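Local coordinates for protein toluene, o-xylene monooxygenase oxygenase subunit (Pseudomonas stutzeri, PDB 2INC) that probably serves as the helical, non-catalytic partner chain of a diiron monooxygenase that hydroxylates toluene, o-xylene and related aromatics, at residues B[185-190]-B[194-199]; B[225-230]-B[294-299]; B[35-38]-B[42-45]; B[137-140]-B[144-147]. All blocks are in the same frame, centred on the assembly; numbering follows the deposited sequence.

Contact 1: B[185-190]-B[194-199]; sequences VWENDP and GFRELI
Trp-186 and Arg-196 both turn CG anti to the backbone N, with chi1 169° and -168°, and this brings the indole and the arginine stem together. The arginine chain stays extended from CG to NE. Its CG lies over one face of the indole, 3.6 Å from CZ2 of Trp-186, as a CH-pi contact with the six-membered ring. CG of Arg-196 sits toward the rim, not over the middle. Ile-199 CG2 meets the edge of the same indole, 4.0 Å from CH2 of Trp-186. The same helix also meets the arginine's end through Glu-187. CG of Glu-187 stands 4.0 Å from CZ of Arg-196, over the face of the guanidinium. NH1 of Arg-196 comes within 2.9 Å of O of Glu-187, but the angle is too poor for a hydrogen bond. Arg-196 NE pairs with Glu-200 in a salt bridge, while Glu-187 OE2 pairs with Arg-183. Trp-186 also stacks on Tyr-123 and meets an aromatic ring of another protein chain edge-to-face. The contact thus joins two consecutive helices, 182-188 and 190-202, at a subunit boundary. The stem of Arg-196 packs on the indole, and its guanidinium lies against Glu-187. CZ of Arg-196 is 5.7 Å from the centroid of the five-membered ring of Trp-186, so any cation-pi attraction is at most weak, and its charge is probably balanced mostly by Glu-200.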
loop_
_atom_site.group_PDB
_atom_site.type_symbol
_atom_site.label_atom_id
_atom_site.label_comp_id
_atom_site.label_asym_id
_atom_site.label_seq_id
_atom_site.Cartn_x
_atom_site.Cartn_y
_atom_site.Cartn_z
ATOM N N VAL B 185 39.692 15.635 19.458
ATOM C CA VAL B 185 39.236 15.223 20.795
ATOM C C VAL B 185 39.262 13.684 20.910
ATOM O O VAL B 185 39.877 13.143 21.814
ATOM C CB VAL B 185 37.825 15.762 21.098
ATOM C CG1 VAL B 185 37.376 15.354 22.489
ATOM C CG2 VAL B 185 37.818 17.259 21.053
ATOM N N TRP B 186 38.576 12.982 19.996
ATOM C CA TRP B 186 38.556 11.505 20.002
ATOM C C TRP B 186 39.995 10.925 20.022
ATOM O O TRP B 186 40.276 9.978 20.757
ATOM C CB TRP B 186 37.784 11.020 18.760
ATOM C CG TRP B 186 37.838 9.584 18.425
ATOM C CD1 TRP B 186 38.424 9.029 17.306
ATOM C CD2 TRP B 186 37.259 8.488 19.154
ATOM N NE1 TRP B 186 38.242 7.690 17.302
ATOM C CE2 TRP B 186 37.526 7.318 18.414
ATOM C CE3 TRP B 186 36.585 8.384 20.381
ATOM C CZ2 TRP B 186 37.124 6.053 18.831
ATOM C CZ3 TRP B 186 36.173 7.104 20.803
ATOM C CH2 TRP B 186 36.451 5.964 20.034
ATOM N N GLU B 187 40.884 11.490 19.195
ATOM C CA GLU B 187 42.263 10.959 19.129
ATOM C C GLU B 187 43.199 11.334 20.271
ATOM O O GLU B 187 44.107 10.544 20.552
ATOM C CB GLU B 187 42.901 11.388 17.809
ATOM C CG GLU B 187 42.281 10.640 16.646
ATOM C CD GLU B 187 42.861 11.076 15.319
ATOM O OE1 GLU B 187 43.791 11.866 15.343
ATOM O OE2 GLU B 187 42.381 10.667 14.248
ATOM N N ASN B 188 42.976 12.487 20.938
ATOM C CA ASN B 188 43.921 13.035 21.921
ATOM C C ASN B 188 43.451 13.314 23.342
ATOM O O ASN B 188 44.279 13.525 24.227
ATOM C CB ASN B 188 44.615 14.297 21.353
ATOM C CG ASN B 188 45.227 14.056 20.011
ATOM O OD1 ASN B 188 46.247 13.368 19.913
ATOM N ND2 ASN B 188 44.610 14.567 18.964
ATOM N N ASP B 189 42.136 13.330 23.599
ATOM C CA ASP B 189 41.674 13.727 24.911
ATOM C C ASP B 189 41.717 12.520 25.819
ATOM O O ASP B 189 41.121 11.500 25.470
ATOM C CB ASP B 189 40.204 14.260 24.809
ATOM C CG ASP B 189 39.688 14.856 26.110
ATOM O OD1 ASP B 189 39.040 15.929 26.048
ATOM O OD2 ASP B 189 39.856 14.259 27.198
ATOM N N PRO B 190 42.349 12.643 27.009
ATOM C CA PRO B 190 42.427 11.508 27.918
ATOM C C PRO B 190 41.058 10.913 28.164
ATOM O O PRO B 190 40.995 9.679 28.381
ATOM C CB PRO B 190 42.913 12.110 29.247
ATOM C CG PRO B 190 43.534 13.464 28.855
ATOM C CD PRO B 190 43.016 13.856 27.543
ATOM N N GLY B 194 40.405 5.562 26.945
ATOM C CA GLY B 194 39.890 4.252 27.384
ATOM C C GLY B 194 39.004 3.713 26.293
ATOM O O GLY B 194 39.269 2.640 25.782
ATOM N N PHE B 195 37.933 4.434 25.928
ATOM C CA PHE B 195 37.072 3.972 24.811
ATOM C C PHE B 195 37.751 3.712 23.494
ATOM O O PHE B 195 37.439 2.743 22.800
ATOM C CB PHE B 195 35.892 4.927 24.573
ATOM C CG PHE B 195 34.732 4.665 25.544
ATOM C CD1 PHE B 195 34.326 5.642 26.451
ATOM C CD2 PHE B 195 34.145 3.394 25.605
ATOM C CE1 PHE B 195 33.316 5.352 27.413
ATOM C CE2 PHE B 195 33.157 3.112 26.510
ATOM C CZ PHE B 195 32.737 4.119 27.438
ATOM N N ARG B 196 38.648 4.589 23.100
ATOM C CA ARG B 196 39.244 4.411 21.793
ATOM C C ARG B 196 40.128 3.149 21.790
ATOM O O ARG B 196 40.123 2.396 20.814
ATOM C CB ARG B 196 40.057 5.645 21.503
ATOM C CG ARG B 196 40.534 5.784 20.063
ATOM C CD ARG B 196 41.476 6.981 20.017
ATOM N NE ARG B 196 42.185 6.845 18.798
ATOM C CZ ARG B 196 43.399 7.259 18.517
ATOM N NH1 ARG B 196 44.167 7.917 19.380
ATOM N NH2 ARG B 196 43.815 6.972 17.306
ATOM N N GLU B 197 40.928 2.936 22.833
ATOM C CA GLU B 197 41.727 1.709 22.936
ATOM C C GLU B 197 40.831 0.500 22.923
ATOM O O GLU B 197 41.090 -0.444 22.179
ATOM C CB GLU B 197 42.581 1.711 24.229
ATOM C CG GLU B 197 43.428 0.427 24.398
ATOM C CD GLU B 197 44.446 0.502 25.523
ATOM O OE1 GLU B 197 44.448 1.465 26.339
ATOM O OE2 GLU B 197 45.239 -0.448 25.619
ATOM N N LEU B 198 39.797 0.507 23.764
ATOM C CA LEU B 198 38.842 -0.593 23.807
ATOM C C LEU B 198 38.250 -0.929 22.406
ATOM O O LEU B 198 38.355 -2.056 21.927
ATOM C CB LEU B 198 37.711 -0.215 24.737
ATOM C CG LEU B 198 36.556 -1.231 24.780
ATOM C CD1 LEU B 198 36.971 -2.701 25.135
ATOM C CD2 LEU B 198 35.468 -0.723 25.711
ATOM N N ILE B 199 37.646 0.059 21.755
ATOM C CA ILE B 199 37.020 -0.198 20.465
ATOM C C ILE B 199 38.084 -0.500 19.368
ATOM O O ILE B 199 37.836 -1.371 18.544
ATOM C CB ILE B 199 36.034 0.923 20.048
ATOM C CG1 ILE B 199 35.081 0.422 18.935
ATOM C CG2 ILE B 199 36.786 2.070 19.444
ATOM C CD1 ILE B 199 34.222 -0.894 19.262
#

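Contact 2: B[225-230]-B[294-299]; sequences EALLQQ and EAYCSA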
loop_
_atom_site.group_PDB
_atom_site.type_symbol
_atom_site.label_atom_id
_atom_site.label_comp_id
_atom_site.label_asym_id
_atom_site.label_seq_id
_atom_site.Cartn_x
_atom_site.Cartn_y
_atom_site.Cartn_z
ATOM N N GLU B 225 26.197 2.912 28.961
ATOM C CA GLU B 225 26.107 3.456 30.329
ATOM C C GLU B 225 26.841 4.793 30.474
ATOM O O GLU B 225 26.305 5.738 31.040
ATOM C CB GLU B 225 26.482 2.411 31.395
ATOM C CG GLU B 225 25.488 1.209 31.487
ATOM C CD GLU B 225 23.977 1.571 31.553
ATOM O OE1 GLU B 225 23.582 2.432 32.384
ATOM O OE2 GLU B 225 23.163 0.971 30.787
ATOM N N ALA B 226 28.012 4.921 29.877
ATOM C CA ALA B 226 28.704 6.198 29.912
ATOM C C ALA B 226 28.009 7.298 29.108
ATOM O O ALA B 226 27.696 8.391 29.625
ATOM C CB ALA B 226 30.184 6.021 29.465
ATOM N N LEU B 227 27.749 7.009 27.841
ATOM C CA LEU B 227 27.335 8.030 26.898
ATOM C C LEU B 227 25.847 8.221 26.848
ATOM O O LEU B 227 25.386 9.292 26.522
ATOM C CB LEU B 227 27.846 7.706 25.499
ATOM C CG LEU B 227 29.245 8.213 25.187
ATOM C CD1 LEU B 227 30.346 7.448 25.969
ATOM C CD2 LEU B 227 29.473 8.066 23.727
ATOM N N LEU B 228 25.049 7.210 27.147
ATOM C CA LEU B 228 23.619 7.466 27.060
ATOM C C LEU B 228 23.117 7.709 28.472
ATOM O O LEU B 228 22.561 8.772 28.760
ATOM C CB LEU B 228 22.861 6.316 26.365
ATOM C CG LEU B 228 23.340 5.909 24.975
ATOM C CD1 LEU B 228 22.444 4.789 24.406
ATOM C CD2 LEU B 228 23.396 7.110 24.034
ATOM N N GLN B 229 23.368 6.756 29.353
ATOM C CA GLN B 229 22.874 6.870 30.699
ATOM C C GLN B 229 23.462 8.063 31.474
ATOM O O GLN B 229 22.710 8.924 31.909
ATOM C CB GLN B 229 23.040 5.566 31.450
ATOM C CG GLN B 229 22.241 5.504 32.737
ATOM C CD GLN B 229 20.766 5.558 32.508
ATOM O OE1 GLN B 229 20.252 5.002 31.539
ATOM N NE2 GLN B 229 20.061 6.212 33.398
ATOM N N GLN B 230 24.783 8.125 31.632
ATOM C CA GLN B 230 25.370 9.074 32.566
ATOM C C GLN B 230 25.397 10.455 31.935
ATOM O O GLN B 230 25.038 11.443 32.571
ATOM C CB GLN B 230 26.785 8.630 32.974
ATOM C CG GLN B 230 26.816 7.350 33.833
ATOM C CD GLN B 230 26.052 7.493 35.110
ATOM O OE1 GLN B 230 26.199 8.494 35.798
ATOM N NE2 GLN B 230 25.194 6.520 35.427
ATOM N N GLU B 294 36.249 4.522 33.368
ATOM C CA GLU B 294 37.028 5.303 34.317
ATOM C C GLU B 294 37.448 6.609 33.678
ATOM O O GLU B 294 37.208 7.646 34.276
ATOM C CB GLU B 294 38.214 4.511 34.879
ATOM C CG GLU B 294 37.750 3.540 36.004
ATOM C CD GLU B 294 38.771 2.409 36.302
ATOM O OE1 GLU B 294 39.916 2.524 35.840
ATOM O OE2 GLU B 294 38.398 1.387 36.938
ATOM N N ALA B 295 38.017 6.569 32.467
ATOM C CA ALA B 295 38.622 7.761 31.878
ATOM C C ALA B 295 37.566 8.782 31.485
ATOM O O ALA B 295 37.768 9.992 31.640
ATOM C CB ALA B 295 39.419 7.422 30.699
ATOM N N TYR B 296 36.440 8.290 30.969
ATOM C CA TYR B 296 35.393 9.165 30.473
ATOM C C TYR B 296 34.617 9.775 31.636
ATOM O O TYR B 296 34.519 10.966 31.754
ATOM C CB TYR B 296 34.472 8.374 29.514
ATOM C CG TYR B 296 33.347 9.174 28.882
ATOM C CD1 TYR B 296 33.537 9.842 27.682
ATOM C CD2 TYR B 296 32.086 9.211 29.461
ATOM C CE1 TYR B 296 32.525 10.580 27.089
ATOM C CE2 TYR B 296 31.034 9.968 28.882
ATOM C CZ TYR B 296 31.269 10.640 27.689
ATOM O OH TYR B 296 30.277 11.370 27.054
ATOM N N CYS B 297 34.110 8.938 32.522
ATOM C CA CYS B 297 33.243 9.400 33.562
ATOM C C CYS B 297 33.974 10.185 34.643
ATOM O O CYS B 297 33.394 11.067 35.240
ATOM C CB CYS B 297 32.492 8.222 34.165
ATOM S SG CYS B 297 31.277 7.502 33.017
ATOM N N SER B 298 35.250 9.906 34.868
ATOM C CA SER B 298 35.971 10.643 35.888
ATOM C C SER B 298 36.083 12.096 35.472
ATOM O O SER B 298 36.208 12.983 36.312
ATOM C CB SER B 298 37.358 10.050 36.146
ATOM O OG SER B 298 38.199 10.397 35.053
ATOM N N ALA B 299 36.031 12.344 34.176
ATOM C CA ALA B 299 36.208 13.700 33.657
ATOM C C ALA B 299 34.912 14.492 33.666
ATOM O O ALA B 299 34.943 15.710 33.533
ATOM C CB ALA B 299 36.805 13.668 32.269
#
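The Tyr-296 ring presents one face to Leu-227, and the two side chains cross at about a right angle. CD1 of Leu-227 lies 3.7 Å from CZ of Tyr-296, 17° off the normal through the ring centroid. This is a CH-pi contact over the face, shifted somewhat toward the phenol end. CG of Leu-227 follows behind, 3.8 Å from OH of Tyr-296. Ala-226 approaches the ring obliquely. Its CB is 3.7 Å from CD2 of Tyr-296 and 4.0 Å from SG of Cys-297. This one methyl touches two consecutive side chains of helix 274-299. Tyr-296 holds CG anti to its backbone N (chi1 -178°), which carries the ring across to helix 208-237. The two helix segments run at 34° to each other, with axes 10.3 Å apart at closest approach. Segment 225-230 contains a wider pi-type turn, closed by Gln-230 N to Glu-225 O. Around the pair, Trp-192 and Phe-117 meet the Tyr-296 ring edge-to-face, and Phe-195 of helix 190-202 packs on Ala-226 and Leu-227. The arrangement is buried helix-helix packing within the ferritin-like helical chain. Across the two segments it is apolar, made by methyl groups, a thiol sulfur and a ring. The one polar group of the tyrosine is satisfied from outside them, since its hydroxyl bonds to O of Phe-117, and this helps fix where the ring lies.

Contact 3: B[35-38]-B[42-45]; sequences PERP and DSNL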
loop_
_atom_site.group_PDB
_atom_site.type_symbol
_atom_site.label_atom_id
_atom_site.label_comp_id
_atom_site.label_asym_id
_atom_site.label_seq_id
_atom_site.Cartn_x
_atom_site.Cartn_y
_atom_site.Cartn_z
ATOM N N PRO B 35 31.698 -26.900 5.311
ATOM C CA PRO B 35 32.748 -26.320 6.170
ATOM C C PRO B 35 34.185 -26.485 5.650
ATOM O O PRO B 35 35.051 -25.738 6.070
ATOM C CB PRO B 35 32.571 -27.034 7.503
ATOM C CG PRO B 35 31.191 -27.559 7.510
ATOM C CD PRO B 35 30.810 -27.833 6.055
ATOM N N GLU B 36 34.434 -27.411 4.729
ATOM C CA GLU B 36 35.782 -27.643 4.227
ATOM C C GLU B 36 36.054 -26.740 3.044
ATOM O O GLU B 36 37.201 -26.500 2.707
ATOM C CB GLU B 36 35.927 -29.114 3.806
ATOM C CG GLU B 36 34.795 -30.014 4.449
ATOM C CD GLU B 36 33.344 -29.785 3.820
ATOM O OE1 GLU B 36 32.374 -30.395 4.339
ATOM O OE2 GLU B 36 33.150 -29.011 2.826
ATOM N N ARG B 37 34.978 -26.240 2.429
ATOM C CA ARG B 37 35.039 -25.334 1.291
ATOM C C ARG B 37 33.755 -24.487 1.329
ATOM O O ARG B 37 32.804 -24.777 0.602
ATOM C CB ARG B 37 35.099 -26.100 -0.021
ATOM C CG ARG B 37 35.540 -25.230 -1.232
ATOM C CD ARG B 37 35.115 -25.899 -2.530
ATOM N NE ARG B 37 35.870 -27.146 -2.705
ATOM C CZ ARG B 37 36.996 -27.266 -3.406
ATOM N NH1 ARG B 37 37.533 -26.220 -4.039
ATOM N NH2 ARG B 37 37.586 -28.454 -3.482
ATOM N N PRO B 38 33.735 -23.448 2.183
ATOM C CA PRO B 38 32.586 -22.564 2.348
ATOM C C PRO B 38 32.089 -21.981 1.027
ATOM O O PRO B 38 30.907 -21.983 0.754
ATOM C CB PRO B 38 33.155 -21.409 3.210
ATOM C CG PRO B 38 34.309 -21.914 3.862
ATOM C CD PRO B 38 34.848 -23.085 3.076
ATOM N N ASP B 42 38.187 -22.280 -5.355
ATOM C CA ASP B 42 39.320 -22.990 -4.772
ATOM C C ASP B 42 39.316 -22.876 -3.231
ATOM O O ASP B 42 39.027 -21.810 -2.667
ATOM C CB ASP B 42 40.640 -22.478 -5.343
ATOM C CG ASP B 42 41.844 -23.214 -4.778
ATOM O OD1 ASP B 42 42.446 -24.041 -5.511
ATOM O OD2 ASP B 42 42.237 -22.951 -3.611
ATOM N N SER B 43 39.624 -23.978 -2.562
ATOM C CA SER B 43 39.453 -24.060 -1.111
ATOM C C SER B 43 40.547 -23.344 -0.343
ATOM O O SER B 43 40.456 -23.206 0.865
ATOM C CB SER B 43 39.405 -25.519 -0.673
ATOM O OG SER B 43 40.670 -26.125 -0.922
ATOM N N ASN B 44 41.585 -22.887 -1.033
ATOM C CA ASN B 44 42.718 -22.225 -0.354
ATOM C C ASN B 44 42.725 -20.680 -0.459
ATOM O O ASN B 44 43.607 -20.031 0.094
ATOM C CB ASN B 44 44.076 -22.783 -0.817
ATOM C CG ASN B 44 44.232 -24.252 -0.516
ATOM O OD1 ASN B 44 44.355 -25.062 -1.444
ATOM N ND2 ASN B 44 44.123 -24.628 0.755
ATOM N N LEU B 45 41.717 -20.093 -1.089
ATOM C CA LEU B 45 41.587 -18.620 -1.123
ATOM C C LEU B 45 41.603 -18.001 0.276
ATOM O O LEU B 45 41.096 -18.611 1.208
ATOM C CB LEU B 45 40.261 -18.196 -1.783
ATOM C CG LEU B 45 40.205 -18.074 -3.303
ATOM C CD1 LEU B 45 38.733 -17.891 -3.721
ATOM C CD2 LEU B 45 41.050 -16.910 -3.748
#
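Arg-37 and Ser-43 meet by van der Waals packing. CB of Ser-43 lies over one face of the Arg-37 guanidinium, toward its rim, and is 3.9 Å from NH1 of Arg-37. The same serine CB is 3.9 Å from CG of Arg-37, so the arginine touches it with both its stem and its end. The bend that allows this is at chi3 (-67°), where the chain folds after two extended torsions. At the edge of the guanidinium, CA of Asp-42 is 3.8 Å from NH1 of Arg-37.

Among the polar groups, NH1 of Arg-37 is 3.4 Å from N of Ser-43, but both are donors and do not bond. NH1 of Arg-37 bonds instead to O of Leu-41 and to a polar side chain of another protein chain. Asp-42 OD1 and the backbone N of Ser-43 also bond to another protein chain.

One hydrogen bond within the second segment goes with the turn. Residues 42 to 45 form a type I beta turn, and OD2 of Asp-42 accepts from N of Asn-44 at 2.7 Å, an Asx turn. The donor meets OD2 on its anti side, 28° out of the carboxylate plane. The turn leads straight into helix 46-56, with Leu-45 at the N-cap position. Gln-48 of that helix bonds to O of Asp-42.

The charges of Arg-37 and Asp-42 are not in contact. Arginine and serine pack through their carbon atoms and one flat face, while their polar bonds go to other groups, so this irregular loop is packed on itself and also bonded to a neighbouring subunit.

Contact 4: B[137-140]-B[144-147]; sequences QIAP and ITNC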
loop_
_atom_site.group_PDB
_atom_site.type_symbol
_atom_site.label_atom_id
_atom_site.label_comp_id
_atom_site.label_asym_id
_atom_site.label_seq_id
_atom_site.Cartn_x
_atom_site.Cartn_y
_atom_site.Cartn_z
ATOM N N GLN B 137 28.729 -10.400 9.169
ATOM C CA GLN B 137 29.272 -11.132 8.037
ATOM C C GLN B 137 30.003 -12.435 8.463
ATOM O O GLN B 137 30.287 -13.295 7.623
ATOM C CB GLN B 137 30.166 -10.203 7.197
ATOM C CG GLN B 137 31.428 -9.777 7.864
ATOM C CD GLN B 137 32.003 -8.511 7.223
ATOM O OE1 GLN B 137 31.600 -7.360 7.522
ATOM N NE2 GLN B 137 32.921 -8.702 6.383
ATOM N N ILE B 138 30.281 -12.610 9.752
ATOM C CA ILE B 138 30.986 -13.840 10.209
ATOM C C ILE B 138 30.092 -14.732 11.113
ATOM O O ILE B 138 30.489 -15.862 11.436
ATOM C CB ILE B 138 32.294 -13.411 10.927
ATOM C CG1 ILE B 138 33.372 -14.511 11.046
ATOM C CG2 ILE B 138 31.970 -12.772 12.287
ATOM C CD1 ILE B 138 33.914 -15.078 9.695
ATOM N N ALA B 139 28.912 -14.266 11.499
ATOM C CA ALA B 139 28.024 -15.133 12.327
ATOM C C ALA B 139 27.648 -16.419 11.574
ATOM O O ALA B 139 27.483 -16.400 10.341
ATOM C CB ALA B 139 26.732 -14.398 12.730
ATOM N N PRO B 140 27.472 -17.551 12.316
ATOM C CA PRO B 140 27.125 -18.806 11.647
ATOM C C PRO B 140 25.650 -19.150 11.311
ATOM O O PRO B 140 25.402 -20.286 10.890
ATOM C CB PRO B 140 27.660 -19.856 12.624
ATOM C CG PRO B 140 27.441 -19.205 13.976
ATOM C CD PRO B 140 27.634 -17.737 13.781
ATOM N N ILE B 144 21.124 -15.034 13.502
ATOM C CA ILE B 144 22.113 -14.285 14.295
ATOM C C ILE B 144 22.562 -13.089 13.437
ATOM O O ILE B 144 22.546 -11.951 13.908
ATOM C CB ILE B 144 23.328 -15.130 14.642
ATOM C CG1 ILE B 144 22.925 -16.304 15.524
ATOM C CG2 ILE B 144 24.382 -14.305 15.408
ATOM C CD1 ILE B 144 24.114 -17.326 15.654
ATOM N N THR B 145 22.956 -13.342 12.195
ATOM C CA THR B 145 23.261 -12.238 11.259
ATOM C C THR B 145 22.200 -11.106 11.191
ATOM O O THR B 145 22.561 -9.915 11.213
ATOM C CB THR B 145 23.527 -12.765 9.831
ATOM O OG1 THR B 145 24.769 -13.442 9.828
ATOM C CG2 THR B 145 23.553 -11.588 8.834
ATOM N N ASN B 146 20.910 -11.444 11.128
ATOM C CA ASN B 146 19.899 -10.410 11.014
ATOM C C ASN B 146 19.820 -9.514 12.253
ATOM O O ASN B 146 19.635 -8.323 12.101
ATOM C CB ASN B 146 18.536 -10.980 10.707
ATOM C CG ASN B 146 18.418 -11.534 9.309
ATOM O OD1 ASN B 146 17.373 -12.074 8.963
ATOM N ND2 ASN B 146 19.490 -11.416 8.500
ATOM N N CYS B 147 19.952 -10.068 13.464
ATOM C CA CYS B 147 20.025 -9.218 14.655
ATOM C C CYS B 147 21.169 -8.182 14.509
ATOM O O CYS B 147 20.987 -7.041 14.895
ATOM C CB CYS B 147 20.263 -10.039 15.865
ATOM S SG CYS B 147 18.807 -11.002 16.197
#
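OG1 of Thr-145 touches CB of Ala-139 at 3.6 Å and bonds to O of His-136, a residue just before the first segment. That bond ties the helix 142-172 side of the corner to the last turn of helix 121-138. The threonine sets OG1 anti to its own carbonyl carbon, beside the backbone N (chi1 -71°), which directs the hydroxyl back to the preceding helix.

The rest of the contact is apolar. CB of Ala-139 points toward the second segment and meets two residues there. Besides the threonine oxygen it touches CG2 of Ile-144, also at 3.6 Å. A single methyl group thus meets both a hydroxyl and a branch methyl. Pro-140 adds its ring: CD of Pro-140 is 4.0 Å from CD1 of Ile-144, and CG of Pro-140 is 4.2 Å from the same methyl. The proline and isoleucine side chains meet at a slant. Ile-144 uses both its branches, CG2 for the alanine and CD1 for the proline.

Ala-139 is the first residue to leave helical geometry after helix 121-138, so the contact closes the tight connection between two successive helices. Trp-208 and Trp-65 pack on Pro-140, while Phe-68 and Leu-264 pack on Ile-144. An aromatic side chain of another protein chain reaches Thr-145.

The corner is therefore held mainly by methyl and ring contacts. Its buried threonine hydroxyl is satisfied by the backbone oxygen of His-136, at the end of a helix where carbonyl groups commonly lack their usual partners.

How the contacts relate
Contacts 1 and 2 touch directly, through Phe-195 and also where Pro-190 meets Ala-295. Together they join helices 182-188, 190-202, 208-237 and 274-299 in one buried cluster. Contact 4 lies on the opposite side of the chain's centre, about 28 Å from contact 1 between centres, yet is also buried. Helix 121-138 links the three: it packs on contacts 1 and 2 and supplies the first segment of contact 4. Contact 3 is the most peripheral, in a partly buried loop about 31 Å from the chain's centre. Contacts 2 and 4 are largely apolar. Contact 1 sends its arginine's charge to a salt bridge outside the segments. Contact 3 bonds within its own turn and to another protein chain.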